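Local coordinates for regulator of Ty1 transposition protein 107 (Saccharomyces cerevisiae, PDB 3T7K) that binds phosphorylated histone H2A through its C-terminal tandem BRCT repeats during the repair of DNA damage, at the interface of chains A and B. Sequence-based numbering; all coordinates share one arbitrary frame. Chains: chain A/B, Regulator of Ty1 transposition protein 107.

The interface of chains A and B. Residues chain A 19, 21, 109-112; chain B 130, 132-133.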
loop_
_atom_site.group_PDB
_atom_site.type_symbol
_atom_site.label_atom_id
_atom_site.label_comp_id
_atom_site.label_asym_id
_atom_site.label_seq_id
_atom_site.Cartn_x
_atom_site.Cartn_y
_atom_site.Cartn_z
ATOM N N PRO A 19 -8.594 1.077 15.092
ATOM C CA PRO A 19 -7.620 0.743 14.055
ATOM C C PRO A 19 -6.410 1.657 14.144
ATOM O O PRO A 19 -6.490 2.731 14.735
ATOM C CB PRO A 19 -8.392 0.997 12.755
ATOM C CG PRO A 19 -9.415 1.991 13.111
ATOM C CD PRO A 19 -9.809 1.689 14.534
ATOM N N TYR A 21 -4.243 3.428 11.496
ATOM C CA TYR A 21 -4.161 3.702 10.049
ATOM C C TYR A 21 -2.738 3.943 9.564
ATOM O O TYR A 21 -2.480 3.925 8.352
ATOM C CB TYR A 21 -5.066 4.880 9.661
ATOM C CG TYR A 21 -6.531 4.571 9.724
ATOM C CD1 TYR A 21 -7.156 3.872 8.710
ATOM C CD2 TYR A 21 -7.292 4.968 10.812
ATOM C CE1 TYR A 21 -8.511 3.573 8.779
ATOM C CE2 TYR A 21 -8.632 4.685 10.886
ATOM C CZ TYR A 21 -9.237 3.982 9.882
ATOM O OH TYR A 21 -10.583 3.716 9.973
ATOM N N ILE A 109 -15.385 1.063 14.295
ATOM C CA ILE A 109 -14.854 1.947 13.255
ATOM C C ILE A 109 -14.524 1.131 12.013
ATOM O O ILE A 109 -13.746 0.194 12.074
ATOM C CB ILE A 109 -13.585 2.654 13.747
ATOM C CG1 ILE A 109 -13.904 3.489 14.986
ATOM C CG2 ILE A 109 -12.987 3.519 12.649
ATOM C CD1 ILE A 109 -12.679 4.021 15.705
ATOM N N ASN A 110 -15.118 1.486 10.884
ATOM C CA ASN A 110 -14.964 0.672 9.693
ATOM C C ASN A 110 -14.573 1.475 8.459
ATOM O O ASN A 110 -14.616 0.972 7.346
ATOM C CB ASN A 110 -16.257 -0.082 9.429
ATOM C CG ASN A 110 -17.457 0.824 9.462
ATOM O OD1 ASN A 110 -17.472 1.862 8.804
ATOM N ND2 ASN A 110 -18.456 0.465 10.265
ATOM N N ILE A 111 -14.199 2.729 8.654
ATOM C CA ILE A 111 -13.724 3.530 7.539
ATOM C C ILE A 111 -12.448 2.940 6.943
ATOM O O ILE A 111 -11.456 2.733 7.654
ATOM C CB ILE A 111 -13.481 4.973 7.964
ATOM C CG1 ILE A 111 -14.718 5.510 8.688
ATOM C CG2 ILE A 111 -13.134 5.829 6.745
ATOM C CD1 ILE A 111 -15.983 5.435 7.863
ATOM N N ASN A 112 -12.471 2.666 5.640
ATOM C CA ASN A 112 -11.339 2.014 4.982
ATOM C C ASN A 112 -10.487 2.931 4.101
ATOM O O ASN A 112 -10.922 3.997 3.677
ATOM C CB ASN A 112 -11.792 0.786 4.188
ATOM C CG ASN A 112 -12.625 1.140 2.977
ATOM O OD1 ASN A 112 -12.097 1.582 1.946
ATOM N ND2 ASN A 112 -13.935 0.925 3.081
ATOM N N LYS B 130 -11.396 -5.156 3.492
ATOM C CA LYS B 130 -11.090 -3.735 3.330
ATOM C C LYS B 130 -11.006 -3.054 4.695
ATOM O O LYS B 130 -10.430 -1.974 4.833
ATOM C CB LYS B 130 -12.149 -3.041 2.451
ATOM C CG LYS B 130 -12.161 -3.518 1.014
ATOM C CD LYS B 130 -13.155 -2.729 0.138
ATOM C CE LYS B 130 -14.583 -3.205 0.389
ATOM N NZ LYS B 130 -15.631 -2.391 -0.312
ATOM N N PRO B 132 -9.866 -1.700 8.127
ATOM C CA PRO B 132 -8.541 -1.204 8.504
ATOM C C PRO B 132 -7.914 -2.029 9.633
ATOM O O PRO B 132 -6.825 -1.689 10.100
ATOM C CB PRO B 132 -8.838 0.214 8.994
ATOM C CG PRO B 132 -10.230 0.136 9.480
ATOM C CD PRO B 132 -10.935 -0.778 8.540
ATOM N N THR B 133 -8.587 -3.102 10.044
ATOM C CA THR B 133 -8.066 -3.983 11.080
ATOM C C THR B 133 -8.073 -5.423 10.591
ATOM O O THR B 133 -8.763 -5.750 9.617
ATOM C CB THR B 133 -8.917 -3.903 12.363
ATOM O OG1 THR B 133 -10.279 -4.234 12.052
ATOM C CG2 THR B 133 -8.872 -2.503 12.934
#
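B:Pro132 packs against A:Tyr21 and A:Pro19, where two copies of the C-terminal tandem BRCT fragment meet. B:Pro132 buries 69 Å², the largest share of this apolar patch. It lies in the loop between helices 123-128 and 135-138 of chain B. The chain A surface comes from the loop before strand 23-27 and from the loop segment 109-112.

The side chains of A:Tyr21 and B:Pro132 run alongside each other in the same direction. B:Pro132 CB approaches the rim of the phenol ring from one side of its plane and lies 3.4 Å from A:Tyr21 CE1. B:Pro132 CG sits further out, 3.6 Å from the phenol oxygen A:Tyr21 OH. A:Pro19 CB is on the same side of the phenol, 4.1 Å above its plane and offset toward the rim. The phenol is set there with CG anti to the carbonyl carbon (chi1 -71°).

A bond within chain A ties down the tip of this ring. A:Tyr21 OH donates to the backbone carbonyl A:Ile111 O at 2.7 Å. The C=O...donor angle is 134°. The donor lies 16° out of the carbonyl plane. The same A:Ile111 O touches B:Pro132 CG at 3.4 Å, so the bonded pair forms part of the surface under the proline. A phenylalanine in place of A:Tyr21 would probably leave A:Ile111 O without this donor and set the 109-112 segment freer to move away from B:Pro132.

A:Pro19 buries 28 Å² and lies alongside B:Pro132, with A:Pro19 CB 3.9 Å from B:Pro132 CG. Its CB also meets the methyl B:Thr133 CG2 at 3.5 Å. B:Thr133 presents this methyl with CG2 anti to the carbonyl carbon, beside the backbone N.

The contact is apolar, with no polar pair bridging the chains in this patch. The pairing is not an exact two-fold and may be a crystal contact.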